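Local coordinates for Card1 endonuclease domain-containing protein (Vibrio cholerae, PDB 1XMX) that is of unknown function but carries a Card1-like endonuclease domain of the PDDEXK clan and probably binds nucleic acid, at residues G251-V262 against H305-G313; L166-W177 against L221-I230. All coordinates share one frame; numbering follows the deposited sequence.

Interaction 1 of 2, residues G251-V262 against H305-G313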
loop_
_atom_site.group_PDB
_atom_site.type_symbol
_atom_site.label_atom_id
_atom_site.label_comp_id
_atom_site.label_asym_id
_atom_site.label_seq_id
_atom_site.Cartn_x
_atom_site.Cartn_y
_atom_site.Cartn_z
ATOM N N GLY A 251 -19.381 -10.803 4.142
ATOM C CA GLY A 251 -17.960 -11.105 4.332
ATOM C C GLY A 251 -17.064 -9.882 4.425
ATOM O O GLY A 251 -15.895 -9.989 4.785
ATOM N N GLU A 252 -17.603 -8.709 4.097
ATOM C CA GLU A 252 -16.832 -7.459 4.233
ATOM C C GLU A 252 -16.567 -7.078 5.671
ATOM O O GLU A 252 -15.847 -6.128 5.906
ATOM C CB GLU A 252 -17.549 -6.305 3.562
ATOM C CG GLU A 252 -17.924 -6.584 2.122
ATOM C CD GLU A 252 -17.883 -5.310 1.314
ATOM O OE1 GLU A 252 -17.613 -4.256 1.950
ATOM O OE2 GLU A 252 -18.124 -5.367 0.067
ATOM N N TRP A 253 -17.159 -7.806 6.635
ATOM C CA TRP A 253 -16.865 -7.574 8.047
ATOM C C TRP A 253 -15.351 -7.639 8.397
ATOM O O TRP A 253 -14.873 -6.929 9.286
ATOM C CB TRP A 253 -17.655 -8.547 8.942
ATOM C CG TRP A 253 -17.215 -9.956 8.860
ATOM C CD1 TRP A 253 -17.703 -10.898 8.023
ATOM C CD2 TRP A 253 -16.180 -10.605 9.641
ATOM N NE1 TRP A 253 -17.058 -12.085 8.223
ATOM C CE2 TRP A 253 -16.115 -11.938 9.200
ATOM C CE3 TRP A 253 -15.331 -10.190 10.678
ATOM C CZ2 TRP A 253 -15.260 -12.864 9.760
ATOM C CZ3 TRP A 253 -14.448 -11.110 11.220
ATOM C CH2 TRP A 253 -14.421 -12.425 10.771
ATOM N N LEU A 254 -14.613 -8.522 7.732
ATOM C CA LEU A 254 -13.236 -8.810 8.126
ATOM C C LEU A 254 -12.313 -7.707 7.635
ATOM O O LEU A 254 -11.369 -7.324 8.316
ATOM C CB LEU A 254 -12.796 -10.150 7.553
ATOM C CG LEU A 254 -11.337 -10.480 7.862
ATOM C CD1 LEU A 254 -11.014 -10.584 9.383
ATOM C CD2 LEU A 254 -10.988 -11.777 7.157
ATOM N N GLU A 255 -12.578 -7.184 6.453
ATOM C CA GLU A 255 -11.741 -6.083 5.915
ATOM C C GLU A 255 -12.092 -4.773 6.655
ATOM O O GLU A 255 -11.254 -3.920 6.833
ATOM C CB GLU A 255 -11.915 -5.935 4.408
ATOM C CG GLU A 255 -13.397 -5.741 3.972
ATOM C CD GLU A 255 -13.582 -5.763 2.462
ATOM O OE1 GLU A 255 -12.700 -6.257 1.726
ATOM O OE2 GLU A 255 -14.617 -5.313 1.976
ATOM N N THR A 256 -13.358 -4.592 6.984
ATOM C CA THR A 256 -13.794 -3.476 7.799
ATOM C C THR A 256 -13.130 -3.448 9.173
ATOM O O THR A 256 -12.718 -2.383 9.628
ATOM C CB THR A 256 -15.327 -3.551 8.012
ATOM O OG1 THR A 256 -15.977 -3.486 6.739
ATOM C CG2 THR A 256 -15.800 -2.356 8.828
ATOM N N LEU A 257 -13.080 -4.611 9.841
ATOM C CA LEU A 257 -12.374 -4.819 11.111
ATOM C C LEU A 257 -10.856 -4.531 10.959
ATOM O O LEU A 257 -10.245 -3.831 11.783
ATOM C CB LEU A 257 -12.580 -6.264 11.604
ATOM C CG LEU A 257 -11.703 -6.650 12.812
ATOM C CD1 LEU A 257 -12.103 -5.947 14.108
ATOM C CD2 LEU A 257 -11.715 -8.166 12.947
ATOM N N VAL A 258 -10.249 -5.064 9.899
ATOM C CA VAL A 258 -8.841 -4.822 9.696
ATOM C C VAL A 258 -8.588 -3.326 9.449
ATOM O O VAL A 258 -7.661 -2.750 10.004
ATOM C CB VAL A 258 -8.251 -5.612 8.532
ATOM C CG1 VAL A 258 -6.779 -5.110 8.264
ATOM C CG2 VAL A 258 -8.338 -7.144 8.825
ATOM N N HIS A 259 -9.401 -2.693 8.629
ATOM C CA HIS A 259 -9.240 -1.274 8.426
ATOM C C HIS A 259 -9.392 -0.481 9.737
ATOM O O HIS A 259 -8.614 0.424 10.028
ATOM C CB HIS A 259 -10.216 -0.805 7.374
ATOM C CG HIS A 259 -10.170 0.663 7.113
ATOM N ND1 HIS A 259 -9.103 1.278 6.474
ATOM C CD2 HIS A 259 -11.066 1.640 7.394
ATOM C CE1 HIS A 259 -9.360 2.568 6.352
ATOM N NE2 HIS A 259 -10.542 2.811 6.902
ATOM N N SER A 260 -10.412 -0.822 10.500
ATOM C CA SER A 260 -10.676 -0.170 11.770
ATOM C C SER A 260 -9.535 -0.371 12.783
ATOM O O SER A 260 -9.278 0.501 13.586
ATOM C CB SER A 260 -11.980 -0.706 12.336
ATOM O OG SER A 260 -13.081 -0.137 11.635
ATOM N N THR A 261 -8.934 -1.554 12.790
ATOM C CA THR A 261 -7.782 -1.872 13.631
ATOM C C THR A 261 -6.490 -1.119 13.228
ATOM O O THR A 261 -5.755 -0.636 14.087
ATOM C CB THR A 261 -7.549 -3.398 13.593
ATOM O OG1 THR A 261 -8.757 -4.009 14.036
ATOM C CG2 THR A 261 -6.388 -3.843 14.464
ATOM N N VAL A 262 -6.238 -1.008 11.928
ATOM C CA VAL A 262 -5.145 -0.240 11.433
ATOM C C VAL A 262 -5.284 1.196 11.892
ATOM O O VAL A 262 -4.288 1.830 12.294
ATOM C CB VAL A 262 -5.036 -0.288 9.875
ATOM C CG1 VAL A 262 -3.957 0.749 9.392
ATOM C CG2 VAL A 262 -4.657 -1.685 9.387
ATOM N N HIS A 305 2.049 -1.026 1.953
ATOM C CA HIS A 305 1.644 -2.281 2.624
ATOM C C HIS A 305 0.213 -2.618 2.207
ATOM O O HIS A 305 -0.716 -1.826 2.450
ATOM C CB HIS A 305 1.620 -2.120 4.129
ATOM C CG HIS A 305 2.971 -2.194 4.760
ATOM N ND1 HIS A 305 3.990 -1.317 4.437
ATOM C CD2 HIS A 305 3.488 -3.064 5.651
ATOM C CE1 HIS A 305 5.070 -1.633 5.132
ATOM N NE2 HIS A 305 4.789 -2.683 5.889
ATOM N N ILE A 306 0.058 -3.775 1.570
ATOM C CA ILE A 306 -1.262 -4.263 1.148
ATOM C C ILE A 306 -1.733 -5.483 1.954
ATOM O O ILE A 306 -1.017 -6.493 2.131
ATOM C CB ILE A 306 -1.258 -4.709 -0.339
ATOM C CG1 ILE A 306 -0.810 -3.586 -1.250
ATOM C CG2 ILE A 306 -2.721 -5.148 -0.809
ATOM C CD1 ILE A 306 -0.413 -4.191 -2.628
ATOM N N ILE A 307 -2.992 -5.432 2.347
ATOM C CA ILE A 307 -3.575 -6.536 3.085
ATOM C C ILE A 307 -4.776 -7.057 2.293
ATOM O O ILE A 307 -5.718 -6.279 1.984
ATOM C CB ILE A 307 -4.017 -6.076 4.483
ATOM C CG1 ILE A 307 -2.838 -5.458 5.225
ATOM C CG2 ILE A 307 -4.612 -7.293 5.290
ATOM C CD1 ILE A 307 -3.236 -4.721 6.510
ATOM N N GLU A 308 -4.710 -8.342 1.935
ATOM C CA GLU A 308 -5.846 -9.026 1.356
ATOM C C GLU A 308 -6.545 -9.730 2.511
ATOM O O GLU A 308 -5.882 -10.417 3.309
ATOM C CB GLU A 308 -5.402 -10.120 0.388
ATOM C CG GLU A 308 -6.584 -10.684 -0.421
ATOM C CD GLU A 308 -6.148 -11.522 -1.600
ATOM O OE1 GLU A 308 -4.950 -11.474 -1.949
ATOM O OE2 GLU A 308 -7.002 -12.249 -2.181
ATOM N N CYS A 309 -7.859 -9.535 2.609
ATOM C CA CYS A 309 -8.715 -10.315 3.529
ATOM C C CYS A 309 -9.507 -11.420 2.786
ATOM O O CYS A 309 -10.135 -11.148 1.774
ATOM C CB CYS A 309 -9.638 -9.389 4.315
ATOM S SG CYS A 309 -8.665 -8.122 5.154
ATOM N N LYS A 310 -9.369 -12.661 3.236
ATOM C CA LYS A 310 -10.235 -13.749 2.801
ATOM C C LYS A 310 -11.109 -14.249 3.961
ATOM O O LYS A 310 -10.643 -14.430 5.098
ATOM C CB LYS A 310 -9.445 -14.906 2.190
ATOM C CG LYS A 310 -8.871 -14.584 0.797
ATOM C CD LYS A 310 -8.117 -15.782 0.224
ATOM C CE LYS A 310 -9.031 -16.874 -0.301
ATOM N NZ LYS A 310 -10.240 -16.228 -0.950
ATOM N N THR A 311 -12.400 -14.405 3.659
ATOM C CA THR A 311 -13.354 -15.092 4.546
ATOM C C THR A 311 -13.703 -16.539 4.072
ATOM O O THR A 311 -14.282 -17.299 4.830
ATOM C CB THR A 311 -14.650 -14.295 4.674
ATOM O OG1 THR A 311 -15.147 -14.068 3.357
ATOM C CG2 THR A 311 -14.436 -12.936 5.370
ATOM N N LYS A 312 -13.314 -16.920 2.854
ATOM C CA LYS A 312 -13.487 -18.292 2.370
ATOM C C LYS A 312 -12.134 -18.990 2.259
ATOM O O LYS A 312 -11.075 -18.349 2.301
ATOM C CB LYS A 312 -14.160 -18.315 0.985
ATOM C CG LYS A 312 -15.704 -18.169 0.952
ATOM C CD LYS A 312 -16.355 -18.697 2.293
ATOM C CE LYS A 312 -17.841 -19.165 2.202
ATOM N NZ LYS A 312 -17.900 -20.673 2.131
ATOM N N GLY A 313 -12.158 -20.309 2.086
ATOM C CA GLY A 313 -10.930 -21.102 2.018
ATOM C C GLY A 313 -10.231 -21.080 0.670
ATOM O O GLY A 313 -10.835 -20.778 -0.367
HETATM O O HOH W 1 -12.484 -9.608 1.937
#
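Helix 251-262 runs back along strand 305-310, with Gly-251 beside Thr-311 and Val-262 near Ile-307; the two short axes lie 7.8 Å apart and their directions differ by 147°. This is helix-on-sheet layering in a PDDEXK nuclease fold. Asp-295 on the adjoining strand 288-300, together with Glu-308, Cys-309 and Lys-310, matches the D...ExK pattern of that clan, consistent with an active site at this strand. Strand alternation turns Ile-307 and Cys-309 toward the helix and Glu-308 and Lys-310 away from it. Cys-309 SG, swung opposite its own carbonyl carbon (chi1 -54°), nestles against the helix 3.8 Å from Glu-255 CA, and Val-258 CG2 flanks it. Ile-307 CD1 meets the other branch, Val-258 CG1, at 4.0 Å. Leu-254 rests CD2 on the strand backbone, 3.4 Å from Lys-310 O, while Thr-311 CG2 pushes up to 3.3 Å from Gly-251 O. No direct hydrogen bond joins the segments. Glu-255, extended beyond CG, has OE2 bonded to Asn-278, whereas OE1 comes close to Asp-295 OD1. A water 2.8 Å from Cys-309 O may also bond weakly to Glu-255 OE1, at 3.4 Å.

Interaction 2 of 2, residues L166-W177 against L221-I230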
loop_
_atom_site.group_PDB
_atom_site.type_symbol
_atom_site.label_atom_id
_atom_site.label_comp_id
_atom_site.label_asym_id
_atom_site.label_seq_id
_atom_site.Cartn_x
_atom_site.Cartn_y
_atom_site.Cartn_z
ATOM N N LEU A 166 -23.016 3.391 14.078
ATOM C CA LEU A 166 -22.913 2.247 13.163
ATOM C C LEU A 166 -21.511 1.657 13.089
ATOM O O LEU A 166 -21.341 0.444 13.193
ATOM C CB LEU A 166 -23.377 2.621 11.758
ATOM C CG LEU A 166 -23.470 1.475 10.743
ATOM C CD1 LEU A 166 -24.027 0.201 11.397
ATOM C CD2 LEU A 166 -24.347 1.893 9.591
ATOM N N ASP A 167 -20.516 2.515 12.902
ATOM C CA ASP A 167 -19.117 2.098 12.865
ATOM C C ASP A 167 -18.683 1.335 14.100
ATOM O O ASP A 167 -17.902 0.408 14.028
ATOM C CB ASP A 167 -18.191 3.311 12.758
ATOM C CG ASP A 167 -18.338 4.056 11.429
ATOM O OD1 ASP A 167 -18.912 3.481 10.458
ATOM O OD2 ASP A 167 -17.887 5.227 11.361
ATOM N N GLN A 168 -19.118 1.781 15.251
ATOM C CA GLN A 168 -18.662 1.114 16.451
ATOM C C GLN A 168 -19.331 -0.255 16.575
ATOM O O GLN A 168 -18.662 -1.206 16.927
ATOM C CB GLN A 168 -18.901 1.996 17.688
ATOM C CG GLN A 168 -19.375 1.245 18.932
ATOM C CD GLN A 168 -19.685 2.174 20.101
ATOM O OE1 GLN A 168 -20.741 2.856 20.119
ATOM N NE2 GLN A 168 -18.799 2.185 21.102
ATOM N N GLN A 169 -20.634 -0.330 16.293
ATOM C CA GLN A 169 -21.362 -1.598 16.215
ATOM C C GLN A 169 -20.702 -2.543 15.201
ATOM O O GLN A 169 -20.508 -3.723 15.506
ATOM C CB GLN A 169 -22.829 -1.421 15.785
ATOM C CG GLN A 169 -23.821 -0.822 16.828
ATOM C CD GLN A 169 -23.624 -1.353 18.243
ATOM O OE1 GLN A 169 -23.082 -0.639 19.129
ATOM N NE2 GLN A 169 -23.998 -2.588 18.463
ATOM N N LEU A 170 -20.342 -2.031 14.020
ATOM C CA LEU A 170 -19.726 -2.910 13.008
ATOM C C LEU A 170 -18.360 -3.346 13.454
ATOM O O LEU A 170 -17.957 -4.500 13.231
ATOM C CB LEU A 170 -19.653 -2.246 11.624
ATOM C CG LEU A 170 -21.011 -1.987 10.973
ATOM C CD1 LEU A 170 -20.772 -1.513 9.557
ATOM C CD2 LEU A 170 -21.881 -3.231 10.996
ATOM N N TYR A 171 -17.653 -2.442 14.128
ATOM C CA TYR A 171 -16.349 -2.777 14.686
ATOM C C TYR A 171 -16.421 -3.852 15.786
ATOM O O TYR A 171 -15.643 -4.846 15.824
ATOM C CB TYR A 171 -15.661 -1.509 15.223
ATOM C CG TYR A 171 -14.480 -1.838 16.077
ATOM C CD1 TYR A 171 -13.262 -2.191 15.501
ATOM C CD2 TYR A 171 -14.589 -1.838 17.478
ATOM C CE1 TYR A 171 -12.145 -2.503 16.291
ATOM C CE2 TYR A 171 -13.477 -2.154 18.299
ATOM C CZ TYR A 171 -12.268 -2.497 17.690
ATOM O OH TYR A 171 -11.177 -2.815 18.483
ATOM N N GLN A 172 -17.343 -3.666 16.715
ATOM C CA GLN A 172 -17.387 -4.581 17.820
ATOM C C GLN A 172 -17.936 -5.947 17.325
ATOM O O GLN A 172 -17.534 -7.012 17.789
ATOM C CB GLN A 172 -18.218 -3.970 18.949
ATOM C CG GLN A 172 -17.738 -2.602 19.392
ATOM C CD GLN A 172 -18.492 -2.052 20.600
ATOM O OE1 GLN A 172 -19.653 -2.366 20.805
ATOM N NE2 GLN A 172 -17.809 -1.226 21.415
ATOM N N LEU A 173 -18.846 -5.924 16.360
ATOM C CA LEU A 173 -19.328 -7.172 15.805
ATOM C C LEU A 173 -18.160 -7.969 15.204
ATOM O O LEU A 173 -18.029 -9.176 15.413
ATOM C CB LEU A 173 -20.384 -6.900 14.726
ATOM C CG LEU A 173 -21.866 -7.151 15.000
ATOM C CD1 LEU A 173 -22.604 -6.985 13.708
ATOM C CD2 LEU A 173 -22.118 -8.544 15.568
ATOM N N GLY A 174 -17.312 -7.266 14.453
ATOM C CA GLY A 174 -16.146 -7.884 13.830
ATOM C C GLY A 174 -15.191 -8.489 14.833
ATOM O O GLY A 174 -14.700 -9.583 14.614
ATOM N N GLU A 175 -14.907 -7.760 15.910
ATOM C CA GLU A 175 -14.079 -8.263 17.032
ATOM C C GLU A 175 -14.623 -9.628 17.552
ATOM O O GLU A 175 -13.863 -10.562 17.838
ATOM C CB GLU A 175 -14.121 -7.293 18.236
ATOM C CG GLU A 175 -13.290 -5.982 18.242
ATOM C CD GLU A 175 -13.319 -5.288 19.680
ATOM O OE1 GLU A 175 -14.415 -5.118 20.278
ATOM O OE2 GLU A 175 -12.255 -4.912 20.255
ATOM N N ARG A 176 -15.939 -9.709 17.722
ATOM C CA ARG A 176 -16.541 -10.910 18.276
ATOM C C ARG A 176 -16.344 -12.042 17.342
ATOM O O ARG A 176 -16.068 -13.144 17.765
ATOM C CB ARG A 176 -18.060 -10.794 18.460
ATOM C CG ARG A 176 -18.599 -9.600 19.252
ATOM C CD ARG A 176 -18.032 -9.509 20.591
ATOM N NE ARG A 176 -18.229 -10.681 21.443
ATOM C CZ ARG A 176 -17.221 -11.421 21.933
ATOM N NH1 ARG A 176 -15.933 -11.143 21.611
ATOM N NH2 ARG A 176 -17.499 -12.452 22.736
ATOM N N TRP A 177 -16.598 -11.782 16.073
ATOM C CA TRP A 177 -16.526 -12.856 15.087
ATOM C C TRP A 177 -15.049 -13.264 14.913
ATOM O O TRP A 177 -14.744 -14.442 14.881
ATOM C CB TRP A 177 -17.172 -12.438 13.773
ATOM C CG TRP A 177 -18.723 -12.218 13.892
ATOM C CD1 TRP A 177 -19.525 -12.498 14.984
ATOM C CD2 TRP A 177 -19.603 -11.681 12.873
ATOM N NE1 TRP A 177 -20.844 -12.174 14.696
ATOM C CE2 TRP A 177 -20.917 -11.664 13.418
ATOM C CE3 TRP A 177 -19.403 -11.208 11.562
ATOM C CZ2 TRP A 177 -22.030 -11.198 12.697
ATOM C CZ3 TRP A 177 -20.528 -10.727 10.825
ATOM C CH2 TRP A 177 -21.822 -10.744 11.402
ATOM N N LEU A 221 -25.080 -15.748 15.247
ATOM C CA LEU A 221 -24.853 -14.653 14.305
ATOM C C LEU A 221 -26.070 -13.807 14.052
ATOM O O LEU A 221 -25.980 -12.591 14.046
ATOM C CB LEU A 221 -24.292 -15.179 12.975
ATOM C CG LEU A 221 -23.001 -15.993 13.092
ATOM C CD1 LEU A 221 -22.676 -16.827 11.857
ATOM C CD2 LEU A 221 -21.825 -15.043 13.437
ATOM N N LEU A 222 -27.210 -14.418 13.819
ATOM C CA LEU A 222 -28.431 -13.633 13.608
ATOM C C LEU A 222 -28.712 -12.759 14.840
ATOM O O LEU A 222 -29.065 -11.584 14.740
ATOM C CB LEU A 222 -29.638 -14.547 13.358
ATOM C CG LEU A 222 -29.429 -15.366 12.077
ATOM C CD1 LEU A 222 -30.616 -16.184 11.754
ATOM C CD2 LEU A 222 -29.089 -14.480 10.922
ATOM N N SER A 223 -28.550 -13.323 16.009
ATOM C CA SER A 223 -28.882 -12.515 17.179
ATOM C C SER A 223 -27.817 -11.413 17.431
ATOM O O SER A 223 -28.119 -10.419 18.084
ATOM C CB SER A 223 -29.106 -13.404 18.386
ATOM O OG SER A 223 -27.882 -14.033 18.593
ATOM N N ASP A 224 -26.592 -11.565 16.908
ATOM C CA ASP A 224 -25.610 -10.481 16.973
ATOM C C ASP A 224 -26.000 -9.325 16.066
ATOM O O ASP A 224 -25.882 -8.147 16.434
ATOM C CB ASP A 224 -24.218 -10.949 16.537
ATOM C CG ASP A 224 -23.545 -11.853 17.544
ATOM O OD1 ASP A 224 -23.742 -11.686 18.766
ATOM O OD2 ASP A 224 -22.792 -12.747 17.097
ATOM N N LEU A 225 -26.416 -9.668 14.858
ATOM C CA LEU A 225 -26.974 -8.698 13.937
ATOM C C LEU A 225 -28.130 -7.952 14.590
ATOM O O LEU A 225 -28.228 -6.729 14.466
ATOM C CB LEU A 225 -27.485 -9.375 12.654
ATOM C CG LEU A 225 -26.366 -10.158 11.959
ATOM C CD1 LEU A 225 -26.935 -10.835 10.748
ATOM C CD2 LEU A 225 -25.211 -9.252 11.617
ATOM N N VAL A 226 -28.997 -8.674 15.271
ATOM C CA VAL A 226 -30.155 -8.050 15.939
ATOM C C VAL A 226 -29.723 -7.112 17.077
ATOM O O VAL A 226 -30.134 -5.965 17.126
ATOM C CB VAL A 226 -31.204 -9.107 16.400
ATOM C CG1 VAL A 226 -32.356 -8.509 17.234
ATOM C CG2 VAL A 226 -31.814 -9.795 15.172
ATOM N N GLU A 227 -28.912 -7.608 17.999
ATOM C CA GLU A 227 -28.401 -6.774 19.084
ATOM C C GLU A 227 -27.717 -5.489 18.537
ATOM O O GLU A 227 -27.906 -4.380 19.083
ATOM C CB GLU A 227 -27.438 -7.572 19.930
ATOM C CG GLU A 227 -27.052 -6.839 21.166
ATOM C CD GLU A 227 -26.208 -7.660 22.113
ATOM O OE1 GLU A 227 -26.635 -8.749 22.509
ATOM O OE2 GLU A 227 -25.131 -7.195 22.509
ATOM N N ALA A 228 -26.969 -5.644 17.447
ATOM C CA ALA A 228 -26.241 -4.542 16.835
ATOM C C ALA A 228 -27.135 -3.598 16.109
ATOM O O ALA A 228 -26.631 -2.573 15.627
ATOM C CB ALA A 228 -25.129 -5.014 15.889
ATOM N N LYS A 229 -28.435 -3.917 16.088
ATOM C CA LYS A 229 -29.480 -3.148 15.367
ATOM C C LYS A 229 -29.215 -2.997 13.852
ATOM O O LYS A 229 -29.721 -2.069 13.221
ATOM C CB LYS A 229 -29.784 -1.782 16.025
ATOM C CG LYS A 229 -30.265 -1.911 17.469
ATOM C CD LYS A 229 -30.698 -0.567 18.100
ATOM C CE LYS A 229 -30.880 -0.684 19.651
ATOM N NZ LYS A 229 -29.584 -0.418 20.453
ATOM N N ILE A 230 -28.464 -3.928 13.258
ATOM C CA ILE A 230 -28.263 -3.885 11.810
ATOM C C ILE A 230 -29.061 -4.907 10.962
ATOM O O ILE A 230 -28.947 -4.935 9.705
ATOM C CB ILE A 230 -26.770 -3.964 11.451
ATOM C CG1 ILE A 230 -26.165 -5.279 11.976
ATOM C CG2 ILE A 230 -26.060 -2.779 11.989
ATOM C CD1 ILE A 230 -24.822 -5.598 11.312
#
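Trp-177 swings CG opposite its carbonyl carbon (chi1 -66°), and Asp-224 makes the same choice, which carries indole and carboxylate past each other in the groove between the nearly antiparallel helices 164-179 and 216-227. There Trp-177 NE1 gives its hydrogen to Asp-224 OD2 at 3.1 Å, almost straight at 162°. The oxygen lies in the ring plane, yet the ring nitrogen meets it on its anti side, 34° out of the carboxylate plane. Leu-221 CD2 sits over one face of the five-membered ring of Trp-177, 3.6 Å from its centroid, a CH-pi contact; Leu-173 O lies over the opposite face, and Leu-225 CD2 touches the six-membered edge 3.7 Å from Trp-177 CH2. Leu-184 and Leu-188 of helix 181-201 pack against Trp-177 and Leu-221. Leu-173 splits its branches: CD2 presses on Asp-224 CB at 3.3 Å, and CD1 meets Ile-230 CD1 tip to tip at 3.5 Å. A Schellman motif at Lys-229 ends the second helix and brings Ile-230 back against Leu-170 and Leu-166, with Ala-228 facing the bent chain of Gln-169. The chemistry is thus an apolar helix-helix seam with one directional bond, which together with contacts on both ring faces should restrict rotation of the tryptophan ring.

The centre of interaction 1 lies about 14 Å from the chain centre, that of interaction 2 about 28 Å away on the same side; both are mostly buried, with 6 of 10 touching residues buried in the first and 7 of 11 in the second. Helix 164-179 packs against both helix 243-266 and helix 216-227, and Leu-166, Leu-170, Leu-173 and Trp-177 touch both. Trp-253 and Trp-177 join the two contacts edge to face, with Trp-253 CG 3.7 Å from Trp-177 CE3. The chemistry of the two contacts differs with their place. Against the strand bearing the ExK pattern, apolar contacts adjoin a polar edge with one water; between the outer helices, leucines lie beside a single side-chain hydrogen bond, whose carboxylate is partly exposed.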